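Endoglucanase FnCel5A (Fervidobacterium nodosum, PDB 3NCO) probably hydrolyses internal beta-1,4-glucosidic bonds of cellulose, as a family 5 glycoside hydrolase with a TIM-barrel fold. Local coordinates at residues 123-134 against 161-172. Sequence-based numbering, arbitrary orientation.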
loop_
_atom_site.group_PDB
_atom_site.type_symbol
_atom_site.label_atom_id
_atom_site.label_comp_id
_atom_site.label_asym_id
_atom_site.label_seq_id
_atom_site.Cartn_x
_atom_site.Cartn_y
_atom_site.Cartn_z
ATOM N N TRP A 123 6.290 9.943 -12.548
ATOM C CA TRP A 123 6.527 8.549 -12.864
ATOM C C TRP A 123 7.492 8.333 -14.035
ATOM O O TRP A 123 8.235 7.324 -14.068
ATOM C CB TRP A 123 5.209 7.798 -13.022
ATOM C CG TRP A 123 4.795 7.234 -11.648
ATOM C CD1 TRP A 123 3.719 7.631 -10.827
ATOM C CD2 TRP A 123 5.499 6.245 -10.917
ATOM N NE1 TRP A 123 3.723 6.890 -9.665
ATOM C CE2 TRP A 123 4.822 6.054 -9.683
ATOM C CE3 TRP A 123 6.652 5.493 -11.196
ATOM C CZ2 TRP A 123 5.266 5.113 -8.728
ATOM C CZ3 TRP A 123 7.083 4.570 -10.288
ATOM C CH2 TRP A 123 6.407 4.368 -9.040
ATOM N N LYS A 124 7.498 9.247 -15.000
ATOM C CA LYS A 124 8.494 9.131 -16.074
ATOM C C LYS A 124 9.893 9.130 -15.446
ATOM O O LYS A 124 10.781 8.331 -15.821
ATOM C CB LYS A 124 8.335 10.299 -17.034
ATOM C CG LYS A 124 9.364 10.307 -18.145
ATOM C CD LYS A 124 9.002 11.407 -19.142
ATOM C CE LYS A 124 9.869 11.331 -20.437
ATOM N NZ LYS A 124 9.385 10.193 -21.343
ATOM N N GLN A 125 10.086 10.014 -14.485
ATOM C CA GLN A 125 11.359 10.134 -13.807
ATOM C C GLN A 125 11.686 8.960 -12.873
ATOM O O GLN A 125 12.840 8.520 -12.828
ATOM C CB GLN A 125 11.369 11.407 -13.010
ATOM C CG GLN A 125 11.448 12.593 -13.927
ATOM C CD GLN A 125 11.363 13.856 -13.123
ATOM O OE1 GLN A 125 12.324 14.227 -12.479
ATOM N NE2 GLN A 125 10.178 14.470 -13.071
ATOM N N VAL A 126 10.740 8.529 -12.066
ATOM C CA VAL A 126 10.991 7.436 -11.124
ATOM C C VAL A 126 11.270 6.145 -11.913
ATOM O O VAL A 126 12.278 5.417 -11.632
ATOM C CB VAL A 126 9.815 7.214 -10.180
ATOM C CG1 VAL A 126 10.130 6.010 -9.245
ATOM C CG2 VAL A 126 9.508 8.490 -9.371
ATOM N N ALA A 127 10.476 5.905 -12.950
ATOM C CA ALA A 127 10.737 4.764 -13.830
ATOM C C ALA A 127 12.114 4.852 -14.463
ATOM O O ALA A 127 12.836 3.839 -14.608
ATOM C CB ALA A 127 9.648 4.615 -14.930
ATOM N N GLN A 128 12.506 6.044 -14.938
ATOM C CA GLN A 128 13.826 6.133 -15.551
ATOM C C GLN A 128 14.885 5.808 -14.511
ATOM O O GLN A 128 15.870 5.067 -14.801
ATOM C CB GLN A 128 14.070 7.525 -16.097
ATOM C CG GLN A 128 15.523 7.772 -16.569
ATOM C CD GLN A 128 15.844 7.057 -17.875
ATOM O OE1 GLN A 128 14.965 6.841 -18.695
ATOM N NE2 GLN A 128 17.112 6.684 -18.062
ATOM N N ALA A 129 14.701 6.336 -13.301
ATOM C CA ALA A 129 15.739 6.194 -12.250
ATOM C C ALA A 129 15.903 4.747 -11.805
ATOM O O ALA A 129 17.044 4.289 -11.524
ATOM C CB ALA A 129 15.484 7.112 -11.075
ATOM N N PHE A 130 14.784 4.013 -11.774
ATOM C CA PHE A 130 14.818 2.635 -11.247
ATOM C C PHE A 130 14.825 1.550 -12.348
ATOM O O PHE A 130 14.748 0.376 -12.058
ATOM C CB PHE A 130 13.648 2.448 -10.248
ATOM C CG PHE A 130 13.898 3.144 -8.931
ATOM C CD1 PHE A 130 14.664 2.517 -7.948
ATOM C CD2 PHE A 130 13.375 4.411 -8.679
ATOM C CE1 PHE A 130 14.902 3.159 -6.698
ATOM C CE2 PHE A 130 13.593 5.075 -7.446
ATOM C CZ PHE A 130 14.344 4.427 -6.443
ATOM N N LYS A 131 15.016 1.960 -13.610
ATOM C CA LYS A 131 14.765 1.030 -14.726
ATOM C C LYS A 131 15.561 -0.278 -14.666
ATOM O O LYS A 131 15.066 -1.337 -15.090
ATOM C CB LYS A 131 14.954 1.742 -16.082
ATOM C CG LYS A 131 16.381 2.114 -16.425
ATOM C CD LYS A 131 16.385 2.931 -17.713
ATOM C CE LYS A 131 17.793 3.410 -18.089
ATOM N NZ LYS A 131 18.776 2.314 -18.317
ATOM N N ASP A 132 16.776 -0.201 -14.121
ATOM C CA ASP A 132 17.693 -1.335 -14.153
ATOM C C ASP A 132 17.662 -2.102 -12.820
ATOM O O ASP A 132 18.464 -3.015 -12.627
ATOM C CB ASP A 132 19.119 -0.872 -14.502
ATOM C CG ASP A 132 19.217 -0.324 -15.945
ATOM O OD1 ASP A 132 18.675 -0.985 -16.850
ATOM O OD2 ASP A 132 19.823 0.758 -16.173
ATOM N N TYR A 133 16.783 -1.708 -11.902
ATOM C CA TYR A 133 16.685 -2.398 -10.616
ATOM C C TYR A 133 16.123 -3.800 -10.796
ATOM O O TYR A 133 15.337 -4.029 -11.718
ATOM C CB TYR A 133 15.807 -1.573 -9.643
ATOM C CG TYR A 133 16.611 -0.592 -8.822
ATOM C CD1 TYR A 133 17.257 0.482 -9.429
ATOM C CD2 TYR A 133 16.696 -0.728 -7.450
ATOM C CE1 TYR A 133 18.007 1.406 -8.693
ATOM C CE2 TYR A 133 17.429 0.172 -6.691
ATOM C CZ TYR A 133 18.098 1.246 -7.316
ATOM O OH TYR A 133 18.842 2.183 -6.604
ATOM N N PRO A 134 16.501 -4.746 -9.903
ATOM C CA PRO A 134 15.973 -6.119 -9.978
ATOM C C PRO A 134 14.441 -6.161 -9.982
ATOM O O PRO A 134 13.776 -5.218 -9.496
ATOM C CB PRO A 134 16.422 -6.757 -8.667
ATOM C CG PRO A 134 17.323 -5.860 -8.001
ATOM C CD PRO A 134 17.476 -4.579 -8.802
ATOM N N VAL A 161 -0.019 7.049 -17.094
ATOM C CA VAL A 161 1.178 6.907 -16.265
ATOM C C VAL A 161 1.868 5.595 -16.646
ATOM O O VAL A 161 3.091 5.557 -16.856
ATOM C CB VAL A 161 0.840 6.934 -14.759
ATOM C CG1 VAL A 161 2.135 6.797 -14.014
ATOM C CG2 VAL A 161 0.202 8.268 -14.412
ATOM N N LEU A 162 1.066 4.528 -16.729
ATOM C CA LEU A 162 1.583 3.190 -17.074
ATOM C C LEU A 162 2.354 3.217 -18.403
ATOM O O LEU A 162 3.442 2.628 -18.509
ATOM C CB LEU A 162 0.436 2.195 -17.186
ATOM C CG LEU A 162 0.813 0.718 -17.423
ATOM C CD1 LEU A 162 1.751 0.208 -16.307
ATOM C CD2 LEU A 162 -0.477 -0.083 -17.477
ATOM N N GLY A 163 1.816 3.946 -19.388
ATOM C CA GLY A 163 2.497 4.135 -20.676
ATOM C C GLY A 163 3.906 4.686 -20.527
ATOM O O GLY A 163 4.878 4.184 -21.173
ATOM N N GLU A 164 4.068 5.705 -19.676
ATOM C CA GLU A 164 5.401 6.276 -19.454
ATOM C C GLU A 164 6.296 5.305 -18.690
ATOM O O GLU A 164 7.485 5.165 -18.991
ATOM C CB GLU A 164 5.298 7.595 -18.693
ATOM C CG GLU A 164 4.778 8.725 -19.601
ATOM C CD GLU A 164 5.744 9.045 -20.732
ATOM O OE1 GLU A 164 6.970 8.866 -20.581
ATOM O OE2 GLU A 164 5.264 9.483 -21.788
ATOM N N ILE A 165 5.738 4.623 -17.697
ATOM C CA ILE A 165 6.531 3.605 -17.001
ATOM C C ILE A 165 7.041 2.541 -17.971
ATOM O O ILE A 165 8.230 2.144 -17.915
ATOM C CB ILE A 165 5.698 2.939 -15.859
ATOM C CG1 ILE A 165 5.407 3.962 -14.732
ATOM C CG2 ILE A 165 6.383 1.637 -15.323
ATOM C CD1 ILE A 165 4.386 3.480 -13.655
ATOM N N ARG A 166 6.149 2.061 -18.835
ATOM C CA ARG A 166 6.469 0.929 -19.715
ATOM C C ARG A 166 7.548 1.233 -20.757
ATOM O O ARG A 166 8.133 0.298 -21.307
ATOM C CB ARG A 166 5.180 0.378 -20.345
ATOM C CG ARG A 166 4.339 -0.349 -19.349
ATOM C CD ARG A 166 4.694 -1.781 -19.266
ATOM N NE ARG A 166 3.898 -2.477 -18.239
ATOM C CZ ARG A 166 4.332 -2.838 -17.037
ATOM N NH1 ARG A 166 5.554 -2.599 -16.616
ATOM N NH2 ARG A 166 3.491 -3.456 -16.248
ATOM N N LYS A 167 7.803 2.519 -21.013
ATOM C CA LYS A 167 8.810 2.937 -21.988
ATOM C C LYS A 167 10.208 2.462 -21.544
ATOM O O LYS A 167 11.018 2.037 -22.365
ATOM C CB LYS A 167 8.804 4.465 -22.177
ATOM C CG LYS A 167 7.664 4.953 -23.045
ATOM C CD LYS A 167 7.741 6.440 -23.278
ATOM C CE LYS A 167 6.553 6.910 -24.094
ATOM N NZ LYS A 167 6.641 8.399 -24.240
ATOM N N THR A 168 10.466 2.550 -20.242
ATOM C CA THR A 168 11.753 2.188 -19.665
ATOM C C THR A 168 11.719 0.870 -18.849
ATOM O O THR A 168 12.757 0.265 -18.613
ATOM C CB THR A 168 12.267 3.306 -18.723
ATOM O OG1 THR A 168 11.247 3.663 -17.787
ATOM C CG2 THR A 168 12.704 4.549 -19.522
ATOM N N ASN A 169 10.521 0.448 -18.436
ATOM C CA ASN A 169 10.320 -0.749 -17.600
ATOM C C ASN A 169 9.212 -1.604 -18.245
ATOM O O ASN A 169 8.033 -1.563 -17.826
ATOM C CB ASN A 169 9.878 -0.352 -16.178
ATOM C CG ASN A 169 10.956 0.376 -15.401
ATOM O OD1 ASN A 169 11.615 -0.207 -14.552
ATOM N ND2 ASN A 169 11.149 1.656 -15.706
ATOM N N PRO A 170 9.558 -2.324 -19.321
ATOM C CA PRO A 170 8.512 -3.018 -20.081
ATOM C C PRO A 170 7.759 -4.114 -19.324
ATOM O O PRO A 170 6.603 -4.394 -19.670
ATOM C CB PRO A 170 9.251 -3.624 -21.281
ATOM C CG PRO A 170 10.653 -3.420 -21.053
ATOM C CD PRO A 170 10.895 -2.477 -19.916
ATOM N N SER A 171 8.385 -4.724 -18.311
ATOM C CA SER A 171 7.742 -5.880 -17.646
ATOM C C SER A 171 7.578 -5.759 -16.124
ATOM O O SER A 171 6.992 -6.651 -15.484
ATOM C CB SER A 171 8.516 -7.174 -17.982
ATOM O OG SER A 171 9.857 -7.087 -17.482
ATOM N N ARG A 172 8.134 -4.697 -15.530
ATOM C CA ARG A 172 8.080 -4.536 -14.077
ATOM C C ARG A 172 6.647 -4.543 -13.601
ATOM O O ARG A 172 5.753 -3.948 -14.233
ATOM C CB ARG A 172 8.736 -3.234 -13.614
ATOM C CG ARG A 172 8.994 -3.232 -12.075
ATOM C CD ARG A 172 9.704 -1.942 -11.649
ATOM N NE ARG A 172 11.015 -1.821 -12.340
ATOM C CZ ARG A 172 12.119 -2.524 -12.036
ATOM N NH1 ARG A 172 12.119 -3.381 -11.002
ATOM N NH2 ARG A 172 13.210 -2.348 -12.765
HETATM O O HOH W 1 10.319 6.281 -17.906
HETATM O O HOH W 2 9.734 9.662 -24.428
HETATM O O HOH W 3 6.947 11.333 -23.285
HETATM O O HOH W 4 13.320 -2.412 -16.896
#
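Ile165 CD1 lies 3.7 Å above the plane of the Trp123 indole, offset toward its rim, while Val161 CG1 presses on Trp123 CB at 3.4 Å. The indole N-H bonds to Ile141 O and the ring also meets Phe139 of strand 137-140, which helps hold it beside the barrel. The guanidinium of Arg172 is instead engaged at its edge. Arg172 NH2 gives a fairly straight bond to Tyr133 O (2.9 Å, 163°) and a weak one to Lys131 O; Arg172 NH1 reaches Pro134 O at 2.9 Å and, beyond the segments, Leu137 O. From its own segment, Asn169 OD1 takes both NE and NH2 side-on, in the guanidinium plane. A bend at chi3 (-60°) turns the otherwise extended Arg172 chain into this nest of carbonyls. The Asn169 amide also reaches the neighbouring helix, ND2 donating to Ala127 O (3.0 Å) from above the carbonyl plane. Farther along, Lys124 NZ meets Glu164 OE1 on its syn side at 2.9 Å, and Lys167 NZ donates to Glu164 OE2. Helix segments 123-130 and 161-168, neighbours outside the (beta/alpha)8 barrel, cross at -22°, apolar toward the strands and ionic outward. The gathered carbonyl oxygens probably stabilise the buried arginine's positive charge, coupling the two helix-to-strand turns.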